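Local coordinates for autophagy protein 5 (Saccharomyces cerevisiae, PDB 2DYO), which takes part in forming autophagic vesicles and in cytoplasm-to-vacuole transport, and is required for mitophagy and nucleophagy, at residues R199-I207 / I218-N229. Residues are numbered along the deposited sequence; the frame is centred on the assembly and turned at random.
Sequences RPRHIPLII and ISQPTISMTGVN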
loop_
_atom_site.group_PDB
_atom_site.type_symbol
_atom_site.label_atom_id
_atom_site.label_comp_id
_atom_site.label_asym_id
_atom_site.label_seq_id
_atom_site.Cartn_x
_atom_site.Cartn_y
_atom_site.Cartn_z
ATOM N N ARG A 199 23.092 -3.912 -7.131
ATOM C CA ARG A 199 22.590 -5.158 -6.561
ATOM C C ARG A 199 22.588 -5.067 -5.033
ATOM O O ARG A 199 23.609 -4.793 -4.405
ATOM C CB ARG A 199 23.425 -6.359 -7.025
ATOM C CG ARG A 199 22.729 -7.705 -6.784
ATOM C CD ARG A 199 23.329 -8.821 -7.630
ATOM N NE ARG A 199 22.517 -10.040 -7.603
ATOM C CZ ARG A 199 22.444 -10.879 -6.572
ATOM N NH1 ARG A 199 23.139 -10.646 -5.464
ATOM N NH2 ARG A 199 21.672 -11.954 -6.647
ATOM N N PRO A 200 21.420 -5.307 -4.423
ATOM C CA PRO A 200 21.165 -5.271 -2.980
ATOM C C PRO A 200 22.136 -6.005 -2.053
ATOM O O PRO A 200 22.587 -7.113 -2.346
ATOM C CB PRO A 200 19.753 -5.846 -2.867
ATOM C CG PRO A 200 19.118 -5.442 -4.157
ATOM C CD PRO A 200 20.213 -5.732 -5.152
ATOM N N ARG A 201 22.446 -5.370 -0.928
ATOM C CA ARG A 201 23.300 -5.966 0.092
ATOM C C ARG A 201 22.356 -6.796 0.968
ATOM O O ARG A 201 22.722 -7.852 1.492
ATOM C CB ARG A 201 23.967 -4.875 0.927
ATOM C CG ARG A 201 25.192 -4.249 0.275
ATOM C CD ARG A 201 26.288 -5.290 0.148
ATOM N NE ARG A 201 27.608 -4.692 -0.014
ATOM C CZ ARG A 201 28.730 -5.254 0.423
ATOM N NH1 ARG A 201 29.894 -4.650 0.237
ATOM N NH2 ARG A 201 28.684 -6.417 1.061
ATOM N N HIS A 202 21.133 -6.289 1.115
ATOM C CA HIS A 202 20.073 -6.948 1.882
ATOM C C HIS A 202 18.752 -6.628 1.199
ATOM O O HIS A 202 18.665 -5.666 0.443
ATOM C CB HIS A 202 20.012 -6.428 3.321
ATOM C CG HIS A 202 21.126 -6.907 4.198
ATOM N ND1 HIS A 202 22.265 -6.164 4.428
ATOM C CD2 HIS A 202 21.265 -8.043 4.918
ATOM C CE1 HIS A 202 23.057 -6.824 5.254
ATOM N NE2 HIS A 202 22.475 -7.968 5.567
ATOM N N ILE A 203 17.719 -7.423 1.456
ATOM C CA ILE A 203 16.419 -7.154 0.846
ATOM C C ILE A 203 15.421 -6.568 1.847
ATOM O O ILE A 203 15.176 -7.154 2.908
ATOM C CB ILE A 203 15.771 -8.438 0.255
ATOM C CG1 ILE A 203 16.654 -9.037 -0.845
ATOM C CG2 ILE A 203 14.385 -8.107 -0.312
ATOM C CD1 ILE A 203 16.743 -8.201 -2.109
ATOM N N PRO A 204 14.844 -5.396 1.525
ATOM C CA PRO A 204 13.861 -4.737 2.389
ATOM C C PRO A 204 12.574 -5.538 2.196
ATOM O O PRO A 204 11.803 -5.280 1.263
ATOM C CB PRO A 204 13.743 -3.332 1.789
ATOM C CG PRO A 204 15.058 -3.142 1.058
ATOM C CD PRO A 204 15.260 -4.497 0.434
ATOM N N LEU A 205 12.365 -6.517 3.066
ATOM C CA LEU A 205 11.201 -7.387 2.981
ATOM C C LEU A 205 10.349 -7.377 4.239
ATOM O O LEU A 205 10.861 -7.487 5.353
ATOM C CB LEU A 205 11.658 -8.825 2.714
ATOM C CG LEU A 205 10.583 -9.920 2.721
ATOM C CD1 LEU A 205 9.674 -9.762 1.502
ATOM C CD2 LEU A 205 11.259 -11.306 2.708
ATOM N N ILE A 206 9.045 -7.248 4.046
ATOM C CA ILE A 206 8.098 -7.276 5.142
ATOM C C ILE A 206 7.156 -8.428 4.818
ATOM O O ILE A 206 6.665 -8.539 3.690
ATOM C CB ILE A 206 7.311 -5.952 5.251
ATOM C CG1 ILE A 206 8.247 -4.863 5.790
ATOM C CG2 ILE A 206 6.091 -6.140 6.158
ATOM C CD1 ILE A 206 7.645 -3.482 5.866
ATOM N N ILE A 207 6.939 -9.299 5.798
ATOM C CA ILE A 207 6.067 -10.461 5.624
ATOM C C ILE A 207 4.888 -10.340 6.570
ATOM O O ILE A 207 5.073 -10.131 7.763
ATOM C CB ILE A 207 6.814 -11.770 5.940
ATOM C CG1 ILE A 207 8.046 -11.899 5.038
ATOM C CG2 ILE A 207 5.881 -12.959 5.736
ATOM C CD1 ILE A 207 8.937 -13.099 5.361
ATOM N N ILE A 218 3.306 -9.752 11.567
ATOM C CA ILE A 218 4.141 -9.090 10.583
ATOM C C ILE A 218 5.597 -9.175 11.040
ATOM O O ILE A 218 5.891 -9.097 12.235
ATOM C CB ILE A 218 3.685 -7.627 10.451
ATOM C CG1 ILE A 218 4.565 -6.859 9.465
ATOM C CG2 ILE A 218 3.678 -6.980 11.820
ATOM C CD1 ILE A 218 3.964 -5.520 9.070
ATOM N N SER A 219 6.503 -9.351 10.089
ATOM C CA SER A 219 7.914 -9.457 10.414
ATOM C C SER A 219 8.756 -8.832 9.315
ATOM O O SER A 219 8.298 -8.670 8.183
ATOM C CB SER A 219 8.296 -10.928 10.581
ATOM O OG SER A 219 8.109 -11.623 9.363
ATOM N N GLN A 220 9.988 -8.485 9.659
ATOM C CA GLN A 220 10.917 -7.883 8.717
ATOM C C GLN A 220 12.252 -8.588 8.932
ATOM O O GLN A 220 13.152 -8.064 9.578
ATOM C CB GLN A 220 11.038 -6.376 8.983
ATOM C CG GLN A 220 12.044 -5.650 8.097
ATOM C CD GLN A 220 12.158 -4.166 8.419
ATOM O OE1 GLN A 220 13.096 -3.495 7.987
ATOM N NE2 GLN A 220 11.201 -3.648 9.179
ATOM N N PRO A 221 12.382 -9.808 8.391
ATOM C CA PRO A 221 13.595 -10.618 8.515
ATOM C C PRO A 221 14.788 -10.038 7.773
ATOM O O PRO A 221 14.639 -9.398 6.730
ATOM C CB PRO A 221 13.159 -11.965 7.948
ATOM C CG PRO A 221 12.226 -11.551 6.839
ATOM C CD PRO A 221 11.403 -10.459 7.500
ATOM N N THR A 222 15.976 -10.249 8.325
ATOM C CA THR A 222 17.201 -9.771 7.703
ATOM C C THR A 222 17.609 -10.823 6.676
ATOM O O THR A 222 17.806 -11.989 7.020
ATOM C CB THR A 222 18.350 -9.636 8.726
ATOM O OG1 THR A 222 17.957 -8.751 9.779
ATOM C CG2 THR A 222 19.600 -9.091 8.046
ATOM N N ILE A 223 17.733 -10.411 5.422
ATOM C CA ILE A 223 18.102 -11.333 4.354
ATOM C C ILE A 223 19.282 -10.801 3.546
ATOM O O ILE A 223 19.138 -9.860 2.763
ATOM C CB ILE A 223 16.898 -11.578 3.433
ATOM C CG1 ILE A 223 15.784 -12.259 4.239
ATOM C CG2 ILE A 223 17.309 -12.425 2.231
ATOM C CD1 ILE A 223 14.500 -12.442 3.485
ATOM N N SER A 224 20.449 -11.407 3.754
ATOM C CA SER A 224 21.673 -11.005 3.062
ATOM C C SER A 224 21.642 -11.421 1.590
ATOM O O SER A 224 21.229 -12.531 1.260
ATOM C CB SER A 224 22.893 -11.629 3.753
ATOM O OG SER A 224 24.104 -11.181 3.162
ATOM N N MET A 225 22.088 -10.532 0.711
ATOM C CA MET A 225 22.092 -10.811 -0.722
ATOM C C MET A 225 23.485 -10.813 -1.327
ATOM O O MET A 225 23.658 -11.157 -2.498
ATOM C CB MET A 225 21.241 -9.773 -1.461
ATOM C CG MET A 225 19.771 -9.823 -1.120
ATOM S SD MET A 225 19.043 -11.398 -1.591
ATOM C CE MET A 225 19.063 -11.258 -3.383
ATOM N N THR A 226 24.478 -10.428 -0.535
ATOM C CA THR A 226 25.844 -10.368 -1.025
ATOM C C THR A 226 26.345 -11.738 -1.479
ATOM O O THR A 226 26.410 -12.673 -0.691
ATOM C CB THR A 226 26.790 -9.813 0.058
ATOM O OG1 THR A 226 26.407 -8.467 0.383
ATOM C CG2 THR A 226 28.229 -9.818 -0.436
ATOM N N GLY A 227 26.669 -11.845 -2.762
ATOM C CA GLY A 227 27.189 -13.088 -3.309
ATOM C C GLY A 227 26.231 -14.253 -3.464
ATOM O O GLY A 227 26.661 -15.370 -3.785
ATOM N N VAL A 228 24.941 -14.009 -3.244
ATOM C CA VAL A 228 23.937 -15.062 -3.366
ATOM C C VAL A 228 22.746 -14.614 -4.201
ATOM O O VAL A 228 22.568 -13.427 -4.468
ATOM C CB VAL A 228 23.447 -15.536 -1.976
ATOM C CG1 VAL A 228 24.599 -16.210 -1.224
ATOM C CG2 VAL A 228 22.912 -14.354 -1.173
ATOM N N ASN A 229 21.933 -15.572 -4.620
ATOM C CA ASN A 229 20.777 -15.280 -5.462
ATOM C C ASN A 229 19.646 -16.210 -5.025
ATOM O O ASN A 229 19.203 -17.067 -5.785
ATOM C CB ASN A 229 21.155 -15.553 -6.921
ATOM C CG ASN A 229 20.192 -14.929 -7.909
ATOM O OD1 ASN A 229 20.224 -15.241 -9.101
ATOM N ND2 ASN A 229 19.343 -14.033 -7.428
HETATM O O HOH W 1 24.907 -8.690 2.702
HETATM O O HOH W 2 17.066 -7.733 4.867
HETATM O O HOH W 3 13.348 -7.379 5.659
#
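Met-225 and Ile-203 form the tightest apolar pair: Met-225 CG lies 3.2 Å from Ile-203 CG1, closer than ordinary van der Waals contact. Bends at chi2 (-63°) and chi3 (-70°) fold the methionine back, so that CG, SD and CE all meet the CG1-CD1 branch of Ile-203; Pro-200 CB lies 4.3 Å from Met-225 CG. Cutting this side chain back to an alanine is likely to leave a gap against that isoleucine branch and take away the CG that meets Pro-200 CB. Further along, Leu-205 CD2 meets Ile-223 CD1 at 3.5 Å, and Ile-207 CD1 touches Pro-221 CG, crossing at about a right angle. Leu-266 of helix 266-273 packs on Ile-203 and Ile-223.

Ile-207 and Ser-219 are an antiparallel hydrogen-bonded pair: Ile-207 N to Ser-219 O is 2.8 Å and nearly straight (171°), and Ser-219 N bonds back to Ile-207 O. His-202 and Ser-224 form a single bridge, made by Met-225 N to Arg-201 O (2.9 Å) and Ile-203 N to Ile-223 O (3.1 Å). Between them, one water accepts from Ile-223 N and donates to Ile-203 O; another accepts from Leu-205 N and donates to Pro-221 O.

At the polar end, Arg-199, extended from CG to NE, reaches the Met-225 to Val-228 type II turn. Its NH2 donates to Val-228 O at 2.8 Å, close to the guanidinium plane, while NH1 adds weak bonds to Val-228 O and Met-225 O. Arg-201 NH2 donates to Thr-226 OG1 at 3.1 Å, that oxygen tilted from the guanidinium plane, and a water links OG1 to Arg-201 O and Ser-224 OG.

The chemistry implies that this edge hairpin of the ubiquitin-like UblB domain is held by direct pairing at the sheet, water-mediated links midway, and arginine bonds to carbonyls and a hydroxyl at the turn.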